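Local atomic coordinates of endoglucanase (Fervidobacterium pennivorans DSM 9078, PDB entry 6KDD), a protein that probably hydrolyses beta-glucosidic bonds in cellulose-like glucans, as a TIM-barrel endoglucanase of glycosyl hydrolase family 5. Residues L149-W154 / D177-A182; K160-I165 / V193-I198; W293-C296 / I301-R304. All coordinates share one frame; numbering follows the deposited sequence.

Contact 1. Residues L149-W154 / D177-A182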
ATOM      1  N   LEU A 149       9.597 -12.056  -9.714  1.00 37.24           N
ATOM      2  CA  LEU A 149      10.109 -11.607  -8.435  1.00 35.73           C
ATOM      3  C   LEU A 149       9.525 -12.503  -7.352  1.00 37.68           C
ATOM      4  O   LEU A 149       8.620 -12.096  -6.610  1.00 34.72           O
ATOM      5  CB  LEU A 149       9.830 -10.105  -8.223  1.00 33.19           C
ATOM      6  CG  LEU A 149      10.471  -9.465  -6.987  1.00 36.55           C
ATOM      7  CD1 LEU A 149      12.004  -9.625  -6.985  1.00 32.88           C
ATOM      8  CD2 LEU A 149      10.078  -7.995  -6.893  1.00 34.83           C
ATOM      9  N   THR A 150      10.104 -13.724  -7.249  1.00 33.98           N
ATOM     10  CA  THR A 150       9.679 -14.743  -6.308  1.00 30.89           C
ATOM     11  C   THR A 150      10.093 -14.388  -4.890  1.00 29.32           C
ATOM     12  O   THR A 150      10.901 -13.480  -4.675  1.00 37.50           O
ATOM     13  CB  THR A 150      10.266 -16.106  -6.693  1.00 35.44           C
ATOM     14  OG1 THR A 150      11.681 -16.012  -6.502  1.00 37.98           O
ATOM     15  CG2 THR A 150       9.937 -16.469  -8.118  1.00 31.88           C
ATOM     16  N   ALA A 151       9.540 -15.124  -3.926  1.00 30.55           N
ATOM     17  CA  ALA A 151       9.845 -14.917  -2.519  1.00 35.25           C
ATOM     18  C   ALA A 151      11.357 -14.968  -2.305  1.00 40.76           C
ATOM     19  O   ALA A 151      11.918 -14.167  -1.548  1.00 34.09           O
ATOM     20  CB  ALA A 151       9.154 -15.957  -1.676  1.00 33.58           C
ATOM     21  N   GLU A 152      11.984 -15.942  -2.986  1.00 42.60           N
ATOM     22  CA  GLU A 152      13.417 -16.184  -2.929  1.00 44.60           C
ATOM     23  C   GLU A 152      14.158 -14.947  -3.435  1.00 43.60           C
ATOM     24  O   GLU A 152      14.970 -14.406  -2.693  1.00 44.77           O
ATOM     25  CB  GLU A 152      13.790 -17.447  -3.717  1.00 55.68           C
ATOM     26  CG  GLU A 152      15.086 -18.091  -3.228  1.00 72.33           C
ATOM     27  CD  GLU A 152      15.915 -18.817  -4.281  1.00 82.97           C
ATOM     28  OE1 GLU A 152      16.954 -18.259  -4.695  1.00 89.65           O
ATOM     29  OE2 GLU A 152      15.534 -19.943  -4.677  1.00 82.50           O
ATOM     30  N   LYS A 153      13.832 -14.498  -4.659  1.00 39.00           N
ATOM     31  CA  LYS A 153      14.458 -13.350  -5.293  1.00 38.68           C
ATOM     32  C   LYS A 153      14.177 -12.043  -4.538  1.00 39.74           C
ATOM     33  O   LYS A 153      15.037 -11.164  -4.517  1.00 33.36           O
ATOM     34  CB  LYS A 153      14.032 -13.243  -6.756  1.00 36.41           C
ATOM     35  CG  LYS A 153      14.492 -14.388  -7.641  1.00 42.72           C
ATOM     36  CD  LYS A 153      14.904 -13.935  -9.038  1.00 43.17           C
ATOM     37  CE  LYS A 153      15.489 -15.046  -9.896  1.00 52.20           C
ATOM     38  NZ  LYS A 153      16.902 -15.355  -9.556  1.00 49.88           N
ATOM     39  N   TRP A 154      13.015 -11.947  -3.874  1.00 34.66           N
ATOM     40  CA  TRP A 154      12.638 -10.763  -3.104  1.00 37.61           C
ATOM     41  C   TRP A 154      13.437 -10.689  -1.797  1.00 34.53           C
ATOM     42  O   TRP A 154      13.887  -9.607  -1.406  1.00 30.20           O
ATOM     43  CB  TRP A 154      11.108 -10.705  -2.885  1.00 31.30           C
ATOM     44  CG  TRP A 154      10.609  -9.623  -1.977  1.00 29.54           C
ATOM     45  CD1 TRP A 154       9.918  -9.784  -0.814  1.00 30.04           C
ATOM     46  CD2 TRP A 154      10.759  -8.195  -2.155  1.00 29.74           C
ATOM     47  NE1 TRP A 154       9.660  -8.557  -0.238  1.00 32.97           N
ATOM     48  CE2 TRP A 154      10.126  -7.569  -1.067  1.00 29.17           C
ATOM     49  CE3 TRP A 154      11.360  -7.392  -3.132  1.00 29.53           C
ATOM     50  CZ2 TRP A 154      10.089  -6.175  -0.916  1.00 29.29           C
ATOM     51  CZ3 TRP A 154      11.303  -6.015  -3.004  1.00 31.69           C
ATOM     52  CH2 TRP A 154      10.681  -5.423  -1.904  1.00 26.24           C
ATOM     53  N   ASP A 177       7.067  -5.456   1.904  1.00 25.14           N
ATOM     54  CA  ASP A 177       5.851  -6.163   1.542  1.00 25.59           C
ATOM     55  C   ASP A 177       6.166  -7.669   1.548  1.00 24.48           C
ATOM     56  O   ASP A 177       7.245  -8.056   1.150  1.00 25.78           O
ATOM     57  CB  ASP A 177       5.438  -5.817   0.107  1.00 23.90           C
ATOM     58  CG  ASP A 177       4.718  -4.468  -0.050  1.00 27.04           C
ATOM     59  OD1 ASP A 177       5.074  -3.489   0.664  1.00 26.12           O
ATOM     60  OD2 ASP A 177       3.825  -4.394  -0.890  1.00 24.59           O
ATOM     61  N   ALA A 178       5.189  -8.491   1.925  1.00 27.73           N
ATOM     62  CA  ALA A 178       5.207  -9.914   1.600  1.00 27.77           C
ATOM     63  C   ALA A 178       5.244 -10.138   0.087  1.00 28.14           C
ATOM     64  O   ALA A 178       4.766  -9.309  -0.683  1.00 27.61           O
ATOM     65  CB  ALA A 178       4.072 -10.627   2.304  1.00 24.16           C
ATOM     66  N   PRO A 179       5.856 -11.252  -0.422  1.00 29.02           N
ATOM     67  CA  PRO A 179       5.845 -11.547  -1.858  1.00 26.25           C
ATOM     68  C   PRO A 179       4.491 -12.185  -2.232  1.00 24.94           C
ATOM     69  O   PRO A 179       3.550 -12.135  -1.429  1.00 26.81           O
ATOM     70  CB  PRO A 179       7.039 -12.516  -1.980  1.00 28.10           C
ATOM     71  CG  PRO A 179       7.015 -13.262  -0.679  1.00 30.14           C
ATOM     72  CD  PRO A 179       6.631 -12.239   0.367  1.00 30.41           C
ATOM     73  N   ASN A 180       4.374 -12.701  -3.453  1.00 25.59           N
ATOM     74  CA  ASN A 180       3.124 -13.293  -3.963  1.00 29.34           C
ATOM     75  C   ASN A 180       1.963 -12.299  -3.859  1.00 26.93           C
ATOM     76  O   ASN A 180       0.891 -12.628  -3.335  1.00 26.10           O
ATOM     77  CB  ASN A 180       2.792 -14.644  -3.326  1.00 29.60           C
ATOM     78  CG  ASN A 180       1.551 -15.333  -3.886  1.00 34.41           C
ATOM     79  OD1 ASN A 180       0.804 -16.000  -3.157  1.00 39.41           O
ATOM     80  ND2 ASN A 180       1.323 -15.227  -5.187  1.00 31.34           N
ATOM     81  N   TRP A 181       2.177 -11.097  -4.417  1.00 25.15           N
ATOM     82  CA  TRP A 181       1.203  -9.999  -4.437  1.00 23.34           C
ATOM     83  C   TRP A 181       0.877  -9.524  -3.025  1.00 26.19           C
ATOM     84  O   TRP A 181      -0.234  -9.047  -2.816  1.00 28.67           O
ATOM     85  CB  TRP A 181      -0.106 -10.374  -5.154  1.00 23.16           C
ATOM     86  CG  TRP A 181       0.052 -10.922  -6.537  1.00 24.28           C
ATOM     87  CD1 TRP A 181      -0.088 -12.234  -6.882  1.00 24.67           C
ATOM     88  CD2 TRP A 181       0.359 -10.216  -7.754  1.00 26.00           C
ATOM     89  NE1 TRP A 181       0.109 -12.396  -8.224  1.00 26.30           N
ATOM     90  CE2 TRP A 181       0.423 -11.181  -8.783  1.00 26.28           C
ATOM     91  CE3 TRP A 181       0.657  -8.891  -8.079  1.00 23.87           C
ATOM     92  CZ2 TRP A 181       0.653 -10.844 -10.114  1.00 24.74           C
ATOM     93  CZ3 TRP A 181       0.923  -8.561  -9.387  1.00 26.43           C
ATOM     94  CH2 TRP A 181       0.923  -9.524 -10.393  1.00 28.92           C
ATOM     95  N   ALA A 182       1.813  -9.666  -2.072  1.00 23.62           N
ATOM     96  CA  ALA A 182       1.585  -9.412  -0.645  1.00 27.37           C
ATOM     97  C   ALA A 182       0.367 -10.154  -0.071  1.00 24.76           C
ATOM     98  O   ALA A 182      -0.354  -9.620   0.762  1.00 23.15           O
ATOM     99  CB  ALA A 182       1.523  -7.905  -0.341  1.00 23.79           C
TER
HETATM  100  O   HOH W   1       6.475 -13.326  -5.141  1.00 29.84           O
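Ala151 and Trp154, in the first turn of helix 151-168, meet Pro179 and the backbone of Asp177, while Leu149 reaches the second segment through a water. Leu149 O accepts from that water over 2.9 Å, and the water in turn accepts from Asn180 N over 2.8 Å. Thr150 then caps the helix: its hydroxyl OG1 takes the N-H of Lys153 in an almost straight bond of 3.2 Å, a role that suits a short side chain with an acceptor oxygen. Ala151 comes next, and its methyl CB lies 3.6 Å from Pro179 CG. A larger residue could hardly bring helix and ring so close, and proline offers a rigid apolar surface. Lys153 reaches across to helix 112-129, where NZ forms a salt bridge with Asp113. Trp154 carries the polar part of the contact. With CG anti to the backbone N (chi1 173°), the indole swings across to Asp177, and its NE1 donates to Asp177 O over 2.8 Å. The donor lies nearly in line with the C=O bond, but the N-H...O angle is bent (132°) and the oxygen sits 30° out of the ring plane. A buried carbonyl at the end of a strand is thereby satisfied by a side chain that is otherwise apolar; Trp154 CD1 also passes Pro179 CB obliquely at 4.1 Å. In the carboxylate of Asp177, OD2 accepts from Glu144 N. Strand 137-140, helix 151-168 and strand 174-177 make a beta-alpha-beta crossover, and the contact ties the start of the helix to the C-terminal end of the next strand, on the rim where enzymes with the TIM-barrel fold carry their active site.

Contact 2. Residues K160-I165 / V193-I198; sequences KVLKVI and VNDKRI
Leu162 pushes its methyl CD2 against the loop before strand 198-204 and the strand's first residue, touching Val193 and Asp195 in the loop and Ile198 at the strand's start. A trans chi1 of 176° extends the side chain straight off the helix toward them. CD2 lies 3.6 Å from Val193 CG2, the two side chains running alongside in opposite senses, and 4.3 Å from Ile198 CG2, a looser apolar contact. A branched leucine suits this place, since one of its methyls meets three neighbours at once, and the beta-branched valine and isoleucine give broad apolar surfaces close to their own backbone. Asp195 comes from the opposite direction: its OD2 is 3.6 Å from Leu162 CD2, a plain van der Waals approach of an oxygen to a methyl. That oxygen has its true partner in Arg166, with which it forms a salt bridge one helical turn further along. The other oxygen, OD1, bends back on its own chain and accepts from Arg197 N over 2.8 Å, the donor lying nearly in line with the C-O bond. This is an Asx turn, and it fixes the rotation of the carboxylate. Aspartate thus suits the position by joining loop and helix through charge as well as by shaping the turn. The contact lies on the outer layer of the barrel: Leu162 also packs on Val174 of strand 174-177, Ile198 on Ile176 of the same strand, and Val193 on Pro159 of helix 151-168, while Val161, on another flank of that helix, faces helix 112-129.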
ATOM      1  N   LYS A 160      19.187  -5.379  -0.167  1.00 32.56           N
ATOM      2  CA  LYS A 160      20.082  -4.562  -0.969  1.00 32.74           C
ATOM      3  C   LYS A 160      19.580  -3.129  -1.088  1.00 39.61           C
ATOM      4  O   LYS A 160      20.344  -2.177  -0.892  1.00 33.71           O
ATOM      5  CB  LYS A 160      20.242  -5.180  -2.362  1.00 37.22           C
ATOM      6  CG  LYS A 160      21.073  -6.459  -2.352  1.00 43.27           C
ATOM      7  CD  LYS A 160      21.192  -7.263  -3.657  1.00 43.22           C
ATOM      8  CE  LYS A 160      21.648  -8.682  -3.323  1.00 43.75           C
ATOM      9  NZ  LYS A 160      22.009  -9.486  -4.519  1.00 49.31           N
ATOM     10  N   VAL A 161      18.305  -2.986  -1.484  1.00 34.19           N
ATOM     11  CA  VAL A 161      17.661  -1.683  -1.485  1.00 31.01           C
ATOM     12  C   VAL A 161      17.733  -1.063  -0.083  1.00 27.75           C
ATOM     13  O   VAL A 161      18.109   0.101   0.063  1.00 38.32           O
ATOM     14  CB  VAL A 161      16.217  -1.777  -2.032  1.00 29.34           C
ATOM     15  CG1 VAL A 161      15.485  -0.447  -1.909  1.00 27.57           C
ATOM     16  CG2 VAL A 161      16.223  -2.204  -3.487  1.00 26.83           C
ATOM     17  N   LEU A 162      17.438  -1.834   0.956  1.00 28.45           N
ATOM     18  CA  LEU A 162      17.381  -1.285   2.301  1.00 34.98           C
ATOM     19  C   LEU A 162      18.751  -0.746   2.705  1.00 39.90           C
ATOM     20  O   LEU A 162      18.854   0.338   3.288  1.00 33.42           O
ATOM     21  CB  LEU A 162      16.919  -2.365   3.280  1.00 32.08           C
ATOM     22  CG  LEU A 162      16.902  -1.953   4.749  1.00 40.99           C
ATOM     23  CD1 LEU A 162      15.940  -0.784   5.008  1.00 34.99           C
ATOM     24  CD2 LEU A 162      16.538  -3.136   5.626  1.00 33.46           C
ATOM     25  N   LYS A 163      19.787  -1.534   2.388  1.00 40.47           N
ATOM     26  CA  LYS A 163      21.154  -1.127   2.666  1.00 47.59           C
ATOM     27  C   LYS A 163      21.371   0.291   2.143  1.00 45.18           C
ATOM     28  O   LYS A 163      21.814   1.162   2.905  1.00 41.85           O
ATOM     29  CB  LYS A 163      22.175  -2.102   2.068  1.00 49.75           C
ATOM     30  CG  LYS A 163      23.625  -1.826   2.450  1.00 52.94           C
ATOM     31  CD  LYS A 163      23.906  -1.894   3.957  1.00 58.22           C
ATOM     32  CE  LYS A 163      25.388  -1.931   4.297  1.00 65.81           C
ATOM     33  NZ  LYS A 163      26.099  -0.698   3.871  1.00 58.67           N
ATOM     34  N   VAL A 164      21.032   0.517   0.863  1.00 40.42           N
ATOM     35  CA  VAL A 164      21.276   1.837   0.297  1.00 40.62           C
ATOM     36  C   VAL A 164      20.372   2.921   0.887  1.00 39.56           C
ATOM     37  O   VAL A 164      20.839   4.042   1.073  1.00 41.98           O
ATOM     38  CB  VAL A 164      21.435   1.897  -1.234  1.00 41.65           C
ATOM     39  CG1 VAL A 164      22.077   0.635  -1.784  1.00 45.82           C
ATOM     40  CG2 VAL A 164      20.188   2.283  -2.000  1.00 43.77           C
ATOM     41  N   ILE A 165      19.106   2.607   1.214  1.00 35.35           N
ATOM     42  CA  ILE A 165      18.257   3.627   1.833  1.00 31.05           C
ATOM     43  C   ILE A 165      18.904   4.043   3.151  1.00 32.38           C
ATOM     44  O   ILE A 165      18.944   5.229   3.511  1.00 33.50           O
ATOM     45  CB  ILE A 165      16.833   3.078   2.047  1.00 27.36           C
ATOM     46  CG1 ILE A 165      16.128   2.842   0.708  1.00 26.59           C
ATOM     47  CG2 ILE A 165      16.018   3.951   2.994  1.00 26.65           C
ATOM     48  CD1 ILE A 165      14.824   2.045   0.822  1.00 28.50           C
ATOM     49  N   VAL A 193      15.426  -9.112   7.801  1.00 53.91           N
ATOM     50  CA  VAL A 193      16.768  -8.655   8.138  1.00 47.69           C
ATOM     51  C   VAL A 193      16.756  -8.176   9.588  1.00 47.31           C
ATOM     52  O   VAL A 193      15.697  -8.036  10.205  1.00 42.93           O
ATOM     53  CB  VAL A 193      17.232  -7.528   7.191  1.00 51.60           C
ATOM     54  CG1 VAL A 193      17.363  -7.986   5.755  1.00 54.04           C
ATOM     55  CG2 VAL A 193      16.310  -6.327   7.266  1.00 49.08           C
ATOM     56  N   ASN A 194      17.944  -7.947  10.146  1.00 44.22           N
ATOM     57  CA  ASN A 194      18.006  -7.411  11.489  1.00 48.45           C
ATOM     58  C   ASN A 194      17.995  -5.888  11.382  1.00 51.69           C
ATOM     59  O   ASN A 194      19.045  -5.275  11.203  1.00 49.69           O
ATOM     60  CB  ASN A 194      19.243  -7.908  12.244  1.00 54.80           C
ATOM     61  CG  ASN A 194      19.094  -7.717  13.735  1.00 58.07           C
ATOM     62  OD1 ASN A 194      18.740  -6.637  14.194  1.00 63.22           O
ATOM     63  ND2 ASN A 194      19.340  -8.768  14.500  1.00 68.82           N
ATOM     64  N   ASP A 195      16.792  -5.304  11.469  1.00 46.62           N
ATOM     65  CA  ASP A 195      16.596  -3.869  11.358  1.00 38.97           C
ATOM     66  C   ASP A 195      15.434  -3.517  12.278  1.00 37.74           C
ATOM     67  O   ASP A 195      14.376  -4.140  12.227  1.00 37.70           O
ATOM     68  CB  ASP A 195      16.529  -3.448   9.878  1.00 41.61           C
ATOM     69  CG  ASP A 195      16.389  -1.952   9.593  1.00 36.39           C
ATOM     70  OD1 ASP A 195      15.522  -1.308  10.228  1.00 39.92           O
ATOM     71  OD2 ASP A 195      17.174  -1.439   8.771  1.00 37.24           O
ATOM     72  N   LYS A 196      15.628  -2.533  13.150  1.00 37.77           N
ATOM     73  CA  LYS A 196      14.578  -2.250  14.111  1.00 42.41           C
ATOM     74  C   LYS A 196      13.629  -1.176  13.575  1.00 36.49           C
ATOM     75  O   LYS A 196      12.811  -0.647  14.324  1.00 39.93           O
ATOM     76  CB  LYS A 196      15.181  -1.934  15.486  1.00 47.98           C
ATOM     77  CG  LYS A 196      16.178  -2.973  15.988  1.00 53.00           C
ATOM     78  CD  LYS A 196      15.610  -4.385  16.039  1.00 59.06           C
ATOM     79  CE  LYS A 196      16.668  -5.473  16.080  1.00 67.64           C
ATOM     80  NZ  LYS A 196      17.680  -5.234  17.140  1.00 67.86           N
ATOM     81  N   ARG A 197      13.762  -0.830  12.293  1.00 35.11           N
ATOM     82  CA  ARG A 197      12.933   0.242  11.753  1.00 35.62           C
ATOM     83  C   ARG A 197      12.257  -0.223  10.470  1.00 33.92           C
ATOM     84  O   ARG A 197      12.219   0.517   9.484  1.00 27.91           O
ATOM     85  CB  ARG A 197      13.759   1.505  11.511  1.00 34.11           C
ATOM     86  CG  ARG A 197      14.113   2.245  12.792  1.00 38.33           C
ATOM     87  CD  ARG A 197      12.920   3.011  13.315  1.00 42.29           C
ATOM     88  NE  ARG A 197      13.339   3.805  14.449  1.00 51.14           N
ATOM     89  CZ  ARG A 197      13.393   3.344  15.691  1.00 63.43           C
ATOM     90  NH1 ARG A 197      13.031   2.099  15.964  1.00 68.54           N
ATOM     91  NH2 ARG A 197      13.801   4.140  16.663  1.00 71.84           N
ATOM     92  N   ILE A 198      11.724  -1.451  10.517  1.00 35.91           N
ATOM     93  CA  ILE A 198      10.959  -1.981   9.399  1.00 35.00           C
ATOM     94  C   ILE A 198       9.562  -2.367   9.880  1.00 32.30           C
ATOM     95  O   ILE A 198       9.321  -2.667  11.065  1.00 30.25           O
ATOM     96  CB  ILE A 198      11.650  -3.124   8.616  1.00 35.87           C
ATOM     97  CG1 ILE A 198      11.984  -4.324   9.505  1.00 38.75           C
ATOM     98  CG2 ILE A 198      12.851  -2.649   7.801  1.00 36.55           C
ATOM     99  CD1 ILE A 198      12.374  -5.577   8.732  1.00 39.16           C
TER

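Contact 3. Residues W293-C296 / I301-R304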
ATOM      1  N   TRP A 293      -8.024   0.484   0.172  1.00 17.41           N
ATOM      2  CA  TRP A 293      -7.914   0.661  -1.282  1.00 15.49           C
ATOM      3  C   TRP A 293      -9.303   0.902  -1.863  1.00 16.14           C
ATOM      4  O   TRP A 293     -10.104  -0.029  -1.867  1.00 19.21           O
ATOM      5  CB  TRP A 293      -7.327  -0.591  -1.964  1.00 18.41           C
ATOM      6  CG  TRP A 293      -7.099  -0.355  -3.434  1.00 18.88           C
ATOM      7  CD1 TRP A 293      -7.939  -0.659  -4.481  1.00 19.54           C
ATOM      8  CD2 TRP A 293      -5.940   0.275  -4.015  1.00 19.48           C
ATOM      9  NE1 TRP A 293      -7.345  -0.297  -5.676  1.00 19.76           N
ATOM     10  CE2 TRP A 293      -6.118   0.262  -5.424  1.00 20.61           C
ATOM     11  CE3 TRP A 293      -4.747   0.801  -3.484  1.00 20.29           C
ATOM     12  CZ2 TRP A 293      -5.185   0.846  -6.294  1.00 22.24           C
ATOM     13  CZ3 TRP A 293      -3.798   1.325  -4.349  1.00 20.49           C
ATOM     14  CH2 TRP A 293      -4.035   1.381  -5.733  1.00 20.39           C
ATOM     15  N   GLU A 294      -9.614   2.111  -2.365  1.00 16.96           N
ATOM     16  CA  GLU A 294      -8.759   3.301  -2.340  1.00 17.88           C
ATOM     17  C   GLU A 294      -9.664   4.529  -2.212  1.00 19.09           C
ATOM     18  O   GLU A 294     -10.887   4.380  -2.016  1.00 21.73           O
ATOM     19  CB  GLU A 294      -7.791   3.361  -3.530  1.00 19.87           C
ATOM     20  CG  GLU A 294      -8.355   2.773  -4.823  1.00 20.43           C
ATOM     21  CD  GLU A 294      -9.544   3.474  -5.454  1.00 23.58           C
ATOM     22  OE1 GLU A 294      -9.781   4.686  -5.174  1.00 24.15           O
ATOM     23  OE2 GLU A 294     -10.238   2.805  -6.244  1.00 21.99           O
ATOM     24  N   PHE A 295      -9.071   5.735  -2.278  1.00 17.18           N
ATOM     25  CA  PHE A 295      -9.756   6.964  -1.898  1.00 17.42           C
ATOM     26  C   PHE A 295     -10.930   7.309  -2.818  1.00 19.48           C
ATOM     27  O   PHE A 295     -12.052   7.450  -2.315  1.00 18.07           O
ATOM     28  CB  PHE A 295      -8.759   8.122  -1.849  1.00 17.59           C
ATOM     29  CG  PHE A 295      -9.367   9.497  -1.685  1.00 16.55           C
ATOM     30  CD1 PHE A 295     -10.108   9.807  -0.539  1.00 17.95           C
ATOM     31  CD2 PHE A 295      -9.108  10.505  -2.617  1.00 19.68           C
ATOM     32  CE1 PHE A 295     -10.630  11.087  -0.368  1.00 20.22           C
ATOM     33  CE2 PHE A 295      -9.658  11.770  -2.467  1.00 20.81           C
ATOM     34  CZ  PHE A 295     -10.427  12.059  -1.344  1.00 21.23           C
ATOM     35  N   CYS A 296     -10.696   7.476  -4.145  1.00 19.00           N
ATOM     36  CA  CYS A 296     -11.776   8.003  -4.982  1.00 21.95           C
ATOM     37  C   CYS A 296     -11.983   7.358  -6.360  1.00 23.46           C
ATOM     38  O   CYS A 296     -12.707   7.948  -7.186  1.00 24.97           O
ATOM     39  CB  CYS A 296     -11.610   9.501  -5.230  1.00 20.49           C
ATOM     40  SG  CYS A 296     -10.014   9.951  -5.985  1.00 23.11           S
ATOM     41  N   ILE A 301     -14.039   5.493  -1.585  1.00 21.31           N
ATOM     42  CA  ILE A 301     -14.947   5.908  -0.516  1.00 21.01           C
ATOM     43  C   ILE A 301     -15.287   7.400  -0.590  1.00 22.49           C
ATOM     44  O   ILE A 301     -16.037   7.907   0.270  1.00 22.46           O
ATOM     45  CB  ILE A 301     -14.371   5.559   0.863  1.00 22.54           C
ATOM     46  CG1 ILE A 301     -12.874   5.915   0.964  1.00 19.87           C
ATOM     47  CG2 ILE A 301     -14.652   4.084   1.149  1.00 22.15           C
ATOM     48  CD1 ILE A 301     -12.342   5.747   2.382  1.00 19.08           C
ATOM     49  N   TYR A 302     -14.766   8.074  -1.622  1.00 20.39           N
ATOM     50  CA  TYR A 302     -15.042   9.477  -1.849  1.00 21.90           C
ATOM     51  C   TYR A 302     -15.495   9.693  -3.293  1.00 25.43           C
ATOM     52  O   TYR A 302     -14.875   9.188  -4.234  1.00 25.50           O
ATOM     53  CB  TYR A 302     -13.831  10.339  -1.500  1.00 22.47           C
ATOM     54  CG  TYR A 302     -14.105  11.812  -1.556  1.00 23.51           C
ATOM     55  CD1 TYR A 302     -14.708  12.450  -0.478  1.00 25.70           C
ATOM     56  CD2 TYR A 302     -13.769  12.572  -2.664  1.00 22.18           C
ATOM     57  CE1 TYR A 302     -14.979  13.803  -0.516  1.00 25.90           C
ATOM     58  CE2 TYR A 302     -14.035  13.935  -2.719  1.00 23.93           C
ATOM     59  CZ  TYR A 302     -14.637  14.543  -1.630  1.00 26.07           C
ATOM     60  OH  TYR A 302     -14.904  15.876  -1.625  1.00 26.19           O
ATOM     61  N   ASP A 303     -16.565  10.495  -3.442  1.00 23.51           N
ATOM     62  CA  ASP A 303     -17.177  10.800  -4.729  1.00 26.17           C
ATOM     63  C   ASP A 303     -16.815  12.226  -5.150  1.00 26.91           C
ATOM     64  O   ASP A 303     -17.295  13.217  -4.607  1.00 22.50           O
ATOM     65  CB  ASP A 303     -18.678  10.481  -4.612  1.00 29.11           C
ATOM     66  CG  ASP A 303     -19.524  10.803  -5.824  1.00 35.02           C
ATOM     67  OD1 ASP A 303     -19.015  11.460  -6.722  1.00 36.61           O
ATOM     68  OD2 ASP A 303     -20.704  10.385  -5.833  1.00 38.41           O
ATOM     69  N   ARG A 304     -15.920  12.340  -6.140  1.00 24.88           N
ATOM     70  CA  ARG A 304     -15.400  13.621  -6.545  1.00 25.54           C
ATOM     71  C   ARG A 304     -16.505  14.466  -7.183  1.00 28.91           C
ATOM     72  O   ARG A 304     -16.471  15.680  -7.042  1.00 29.96           O
ATOM     73  CB  ARG A 304     -14.251  13.407  -7.530  1.00 24.73           C
ATOM     74  CG  ARG A 304     -12.972  12.974  -6.827  1.00 24.79           C
ATOM     75  CD  ARG A 304     -12.019  12.574  -7.943  1.00 21.71           C
ATOM     76  NE  ARG A 304     -12.345  11.281  -8.512  1.00 24.06           N
ATOM     77  CZ  ARG A 304     -11.751  10.847  -9.623  1.00 24.04           C
ATOM     78  NH1 ARG A 304     -10.874  11.647 -10.205  1.00 24.29           N
ATOM     79  NH2 ARG A 304     -12.059   9.669 -10.147  1.00 22.72           N
TER
HETATM   80  O   HOH W   2     -14.736  10.001  -7.400  1.00 22.41           O
HETATM   81  O   HOH W   3     -15.406   6.878  -5.801  1.00 38.45           O
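The backbone of Phe295 and that of Ile301-Tyr302 close a short loop in which Phe295 O accepts from Tyr302 N, 2.9 Å away and almost in line with the C=O bond, and more weakly from Ile301 N. The loop follows strand 289-292, the last of the TIM barrel, and begins with a cis peptide between Trp293 and Glu294, as is often seen after the last strand in family 5 enzymes. Glu294 steadies the intervening turn, its carboxylate accepting from Ala297 N and Phe299 N. The side chains of Phe295 and Tyr302 leave the backbone in the same direction and run alongside each other. The ring planes are only 8° apart, but with centroids 5.1 Å from each other they are slid so far that they barely overlap; the closest approach of the two side chains is Phe295 CE1 to Tyr302 CB at 3.5 Å. Two flat aromatic rings suit this buried place, where helix 45-53 packs against both. Cys296, small enough to fit under an arginine, sets SG over one face of the Arg304 guanidinium, 3.7 Å from NE. A bend at chi3 (-76°) folds the arginine back over the cysteine, and its NH1 donates to Gly39 O. Were Arg304 cut back to an alanine, the Gly39 carbonyl would probably lose this donor and the sulfur of Cys296 its guanidinium cover. One water knits the two arms of the loop together: it accepts from Arg304 N and, in the plane of the guanidinium, from Arg304 NE at 2.9 Å, and it donates to Cys296 O and Tyr302 O.

Contacts 1 and 2 share helix 151-168 and lie 16 Å apart between centres, with their nearest atoms about 6 Å apart; their segments alternate along the chain. Tyr158 stands between them, its ring meeting Trp154 and its hydroxyl weakly bonded to Val193 N. Contact 1 fixes the start of the helix, contact 2 its middle, to the chain that leads through strands 174-177 and 198-204. Contact 3 comes later in the sequence, on the opposite side of the chain's centre from both, 28 Å from contact 1 and 32 Å from contact 2 between centres. The side chain of Glu294 there is about 6 Å from a bound glycerol, probably from crystallisation, which may mark the substrate cleft.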